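Local structure of galactose-binding lectin (Arachis hypogaea, 6VAW) at the interface of chains A and B and the interface of chains C and B. The protein binds D-galactose as a homotetrameric legume lectin whose subunits each carry a calcium and a manganese ion beside the sugar pocket. Sequence-based numbering; all coordinates share one arbitrary frame. Chains: chain A/B/C, Galactose-binding lectin.

Chain B is the common partner: it meets chain A at contact 1 and chain C at contact 2, and the centres of the C-alpha atoms of the two contacts lie about 34 Å apart. No residue or secondary-structure element serves both. Contact 1 draws on strands 159-168, 173-179 and 185-191, with water between the sheets; contact 2 uses the loop between strands 25-26 and 32-33 together with strand 217-229. Each belongs to its own two-fold interface. One subunit thus offers two separate surfaces to neighbours, which is how identical chains can be joined beyond a dimer into the homotetramer.

Contact 1: the interface of chains A and B. Residues chain A 166, 173, 175-176, 189; chain B 166, 168, 173, 175.
Strands 173-179 of chains A and B cross nearly at right angles where A:Ile166, A:Thr173 and A:Ser175 meet the same residues of chain B, and the contact is made by side chains and water. Their patch straddles the two-fold axis. A:Ile166 and B:Ile166 run past each other in opposite directions, and their CD1 methyls touch at 3.7 Å. The threonines approach tip to tip, CG2 of A:Thr173 standing 4.0 Å from CG2 of B:Thr173.

The serines depart from the symmetry. A:Ser175 swings OG away from its own N (chi1 -169°) and onto B:Ile166, reaching CG2 at 3.4 Å. In B:Ser175 the hydroxyl is rotated to the N side (chi1 -62°), where OG lies 3.7 Å from CB of A:Ser175. The waters follow the same asymmetry. Water 3 is shared by both serine hydroxyls, 2.6 Å from OG of A:Ser175, and also meets the backbone O atoms of B:Ile166 and B:Thr173. Water 1 occupies the equivalent place on chain A, against the backbone O atoms of A:Ile166 and A:Thr173, but the serine it takes up is B:Ser175. That hydroxyl therefore joins waters 1 and 3, and a hydrated line crosses the interface between the isoleucine and threonine contacts, giving strand carbonyls of both chains polar partners.

At the margin, the methyl CB of A:Ala189, on strand 185-191, packs against the carboxylate of B:Asp168. Water 2 links the same two residues: it lies 2.8 Å from OD2 of B:Asp168, and the backbone N of A:Ala189 points at it at 3.1 Å, with 160° at the hydrogen.

Contact 2: the interface of chains C and B. Residues chain C 27, 29, 31, 33, 219, 221; chain B 27, 29, 31, 221.
Apolar packing centres on B:Asn29, which sits against C:Leu219 and C:Leu27. Methyl CD1 of C:Leu219, from strand 217-229, comes in at about a right angle to the asparagine side chain and touches its CB at 3.7 Å and its amide ND2 at 3.6 Å. C:Leu27 crosses more obliquely, placing CD1 3.8 Å from ND2 of B:Asn29. The opposite pairing is slightly wider: CD1 of B:Leu27 stands 4.1 Å from ND2 of C:Asn29.

Amide meets amide where the side chains of C:Asn29 and B:Asn29 arrive from opposite directions. Their ND2 atoms are 3.7 Å apart and the amide planes are turned 68° against each other; two NH2 donors face each other here, and neither can accept from the other. Each amide is held from within its own chain. In both copies CG lies between the backbone N and the carbonyl carbon (chi1 67° in each), which folds the amide back over the loop. There OD1 takes a hydrogen bond from the backbone N of C:Asn31 or B:Asn31, 3.0 Å from B:Asn31 N to B:Asn29 OD1, with the donor above the carbonyl plane. A weak bond from ND2 to OD1 of C:Asn31 or B:Asn31 backs this up in each chain. The orientation of the amide presented to the partner is thus set by its own loop.

Further along the two-fold axis C:Arg221 and B:Arg221, each bent at chi3, bring their NH1 atoms to 3.4 Å. The guanidinium planes are nearly perpendicular, at 82°. Two like charges this near would probably need counter-ions or solvent to offset them, which the geometry of the pair alone does not show.

Together these contacts set the 27-31 loop of one subunit against its counterpart and against strand 217-229 of the other, providing part of a second two-fold interface through which chain B is built into the lectin tetramer.

Contact 1: the interface of chains A and B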
loop_
_atom_site.group_PDB
_atom_site.type_symbol
_atom_site.label_atom_id
_atom_site.label_comp_id
_atom_site.label_asym_id
_atom_site.label_seq_id
_atom_site.Cartn_x
_atom_site.Cartn_y
_atom_site.Cartn_z
ATOM N N ILE A 166 -1.972 -10.546 -14.897
ATOM C CA ILE A 166 -2.779 -9.338 -15.113
ATOM C C ILE A 166 -4.074 -9.760 -15.770
ATOM O O ILE A 166 -4.032 -10.372 -16.847
ATOM C CB ILE A 166 -2.082 -8.242 -15.969
ATOM C CG1 ILE A 166 -0.783 -7.724 -15.348
ATOM C CG2 ILE A 166 -3.052 -7.069 -16.269
ATOM C CD1 ILE A 166 0.036 -6.858 -16.340
ATOM N N THR A 173 -8.701 -10.128 -21.117
ATOM C CA THR A 173 -7.429 -10.832 -21.308
ATOM C C THR A 173 -6.777 -11.168 -19.988
ATOM O O THR A 173 -6.602 -10.292 -19.149
ATOM C CB THR A 173 -6.459 -9.996 -22.191
ATOM O OG1 THR A 173 -7.085 -9.736 -23.454
ATOM C CG2 THR A 173 -5.119 -10.706 -22.421
ATOM N N SER A 175 -3.265 -12.315 -18.769
ATOM C CA SER A 175 -1.862 -12.372 -19.190
ATOM C C SER A 175 -1.012 -12.879 -18.034
ATOM O O SER A 175 -1.200 -12.437 -16.908
ATOM C CB SER A 175 -1.384 -11.013 -19.687
ATOM O OG SER A 175 -0.130 -11.204 -20.311
ATOM N N VAL A 176 -0.086 -13.787 -18.326
ATOM C CA VAL A 176 0.776 -14.468 -17.342
ATOM C C VAL A 176 2.246 -14.350 -17.757
ATOM O O VAL A 176 2.586 -14.662 -18.903
ATOM C CB VAL A 176 0.372 -15.968 -17.202
ATOM C CG1 VAL A 176 1.212 -16.685 -16.142
ATOM C CG2 VAL A 176 -1.115 -16.134 -16.920
ATOM N N ALA A 189 -1.079 -15.802 -22.704
ATOM C CA ALA A 189 -2.237 -14.923 -22.546
ATOM C C ALA A 189 -3.430 -15.512 -23.274
ATOM O O ALA A 189 -3.281 -16.173 -24.301
ATOM C CB ALA A 189 -1.936 -13.515 -23.044
ATOM N N ILE B 166 3.319 -6.446 -19.460
ATOM C CA ILE B 166 3.587 -7.768 -20.030
ATOM C C ILE B 166 3.311 -7.710 -21.538
ATOM O O ILE B 166 2.190 -7.385 -21.958
ATOM C CB ILE B 166 2.781 -8.939 -19.392
ATOM C CG1 ILE B 166 2.982 -9.059 -17.839
ATOM C CG2 ILE B 166 3.093 -10.270 -20.105
ATOM C CD1 ILE B 166 1.945 -9.944 -17.160
ATOM N N ASP B 168 2.983 -10.404 -24.472
ATOM C CA ASP B 168 2.913 -11.819 -24.828
ATOM C C ASP B 168 3.048 -11.949 -26.346
ATOM O O ASP B 168 2.099 -11.615 -27.062
ATOM C CB ASP B 168 1.609 -12.435 -24.354
ATOM C CG ASP B 168 1.481 -13.873 -24.812
ATOM O OD1 ASP B 168 2.273 -14.716 -24.344
ATOM O OD2 ASP B 168 0.637 -14.138 -25.675
ATOM N N THR B 173 -0.230 -9.392 -27.473
ATOM C CA THR B 173 -0.942 -8.548 -26.507
ATOM C C THR B 173 -0.001 -7.833 -25.577
ATOM O O THR B 173 0.813 -8.478 -24.938
ATOM C CB THR B 173 -1.942 -9.371 -25.669
ATOM O OG1 THR B 173 -2.872 -9.995 -26.565
ATOM C CG2 THR B 173 -2.678 -8.510 -24.632
ATOM N N SER B 175 -0.153 -5.821 -22.187
ATOM C CA SER B 175 -1.011 -5.638 -21.000
ATOM C C SER B 175 -0.293 -4.748 -19.980
ATOM O O SER B 175 0.903 -4.940 -19.718
ATOM C CB SER B 175 -1.378 -6.979 -20.377
ATOM O OG SER B 175 -2.112 -7.800 -21.265
HETATM O O HOH W 1 -4.150 -8.660 -19.577
HETATM O O HOH W 2 -0.035 -16.880 -25.388
HETATM O O HOH W 3 -0.252 -9.551 -22.362
#

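Contact 2: the interface of chains C and B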
loop_
_atom_site.group_PDB
_atom_site.type_symbol
_atom_site.label_atom_id
_atom_site.label_comp_id
_atom_site.label_asym_id
_atom_site.label_seq_id
_atom_site.Cartn_x
_atom_site.Cartn_y
_atom_site.Cartn_z
ATOM N N LEU C 27 15.458 19.693 -3.095
ATOM C CA LEU C 27 15.542 19.205 -4.475
ATOM C C LEU C 27 14.417 19.837 -5.314
ATOM O O LEU C 27 13.428 20.321 -4.758
ATOM C CB LEU C 27 15.495 17.667 -4.537
ATOM C CG LEU C 27 16.378 16.894 -3.545
ATOM C CD1 LEU C 27 16.033 15.415 -3.563
ATOM C CD2 LEU C 27 17.865 17.102 -3.819
ATOM N N ASN C 29 12.213 18.464 -7.043
ATOM C CA ASN C 29 10.977 17.704 -6.849
ATOM C C ASN C 29 10.228 18.133 -5.578
ATOM O O ASN C 29 9.118 17.658 -5.339
ATOM C CB ASN C 29 11.250 16.193 -6.845
ATOM C CG ASN C 29 12.054 15.636 -5.683
ATOM O OD1 ASN C 29 12.453 16.342 -4.758
ATOM N ND2 ASN C 29 12.304 14.333 -5.701
ATOM N N ASN C 31 11.379 17.764 -2.350
ATOM C CA ASN C 31 11.832 16.995 -1.190
ATOM C C ASN C 31 12.978 17.691 -0.493
ATOM O O ASN C 31 13.778 18.366 -1.144
ATOM C CB ASN C 31 12.328 15.585 -1.593
ATOM C CG ASN C 31 11.324 14.588 -2.145
ATOM O OD1 ASN C 31 11.698 13.478 -2.538
ATOM N ND2 ASN C 31 10.047 14.925 -2.175
ATOM N N GLN C 33 16.484 17.152 1.390
ATOM C CA GLN C 33 17.602 16.219 1.530
ATOM C C GLN C 33 18.422 16.748 2.679
ATOM O O GLN C 33 18.944 17.863 2.588
ATOM C CB GLN C 33 18.411 16.095 0.219
ATOM C CG GLN C 33 19.498 15.038 0.333
ATOM C CD GLN C 33 20.325 14.850 -0.904
ATOM O OE1 GLN C 33 21.553 14.887 -0.856
ATOM N NE2 GLN C 33 19.682 14.568 -2.020
ATOM N N LEU C 219 15.709 11.758 3.009
ATOM C CA LEU C 219 14.716 12.689 2.439
ATOM C C LEU C 219 13.448 12.878 3.268
ATOM O O LEU C 219 12.913 11.900 3.742
ATOM C CB LEU C 219 14.257 12.203 1.039
ATOM C CG LEU C 219 15.312 12.066 -0.036
ATOM C CD1 LEU C 219 14.776 11.300 -1.219
ATOM C CD2 LEU C 219 15.801 13.434 -0.485
ATOM N N ARG C 221 9.686 14.081 2.677
ATOM C CA ARG C 221 8.761 14.278 1.559
ATOM C C ARG C 221 7.543 15.144 1.874
ATOM O O ARG C 221 7.106 15.937 1.027
ATOM C CB ARG C 221 8.312 12.912 1.033
ATOM C CG ARG C 221 9.484 12.082 0.450
ATOM C CD ARG C 221 9.073 10.690 0.000
ATOM N NE ARG C 221 7.920 10.718 -0.913
ATOM C CZ ARG C 221 8.009 10.774 -2.239
ATOM N NH1 ARG C 221 9.202 10.800 -2.831
ATOM N NH2 ARG C 221 6.915 10.796 -2.986
ATOM N N LEU B 27 19.062 13.442 -10.191
ATOM C CA LEU B 27 19.071 14.098 -8.886
ATOM C C LEU B 27 19.975 13.327 -7.915
ATOM O O LEU B 27 20.278 12.153 -8.148
ATOM C CB LEU B 27 17.645 14.228 -8.334
ATOM C CG LEU B 27 16.606 14.906 -9.227
ATOM C CD1 LEU B 27 15.219 14.808 -8.614
ATOM C CD2 LEU B 27 16.957 16.358 -9.516
ATOM N N ASN B 29 19.329 12.092 -5.101
ATOM C CA ASN B 29 18.628 10.947 -4.509
ATOM C C ASN B 29 18.597 9.709 -5.452
ATOM O O ASN B 29 18.107 8.654 -5.055
ATOM C CB ASN B 29 17.208 11.330 -4.067
ATOM C CG ASN B 29 16.230 11.676 -5.160
ATOM O OD1 ASN B 29 16.532 11.655 -6.354
ATOM N ND2 ASN B 29 15.011 11.992 -4.763
ATOM N N ASN B 31 17.050 9.627 -8.513
ATOM C CA ASN B 31 15.910 9.706 -9.418
ATOM C C ASN B 31 16.302 10.392 -10.694
ATOM O O ASN B 31 17.170 11.268 -10.686
ATOM C CB ASN B 31 14.737 10.480 -8.794
ATOM C CG ASN B 31 14.021 9.871 -7.601
ATOM O OD1 ASN B 31 13.128 10.503 -7.036
ATOM N ND2 ASN B 31 14.364 8.646 -7.196
ATOM N N ARG B 221 11.838 6.649 -10.908
ATOM C CA ARG B 221 12.420 6.181 -9.645
ATOM C C ARG B 221 13.123 4.836 -9.734
ATOM O O ARG B 221 14.160 4.656 -9.092
ATOM C CB ARG B 221 11.337 6.127 -8.570
ATOM C CG ARG B 221 10.771 7.517 -8.227
ATOM C CD ARG B 221 9.654 7.473 -7.201
ATOM N NE ARG B 221 10.039 6.750 -5.993
ATOM C CZ ARG B 221 10.566 7.321 -4.917
ATOM N NH1 ARG B 221 10.766 8.634 -4.883
ATOM N NH2 ARG B 221 10.901 6.584 -3.869
#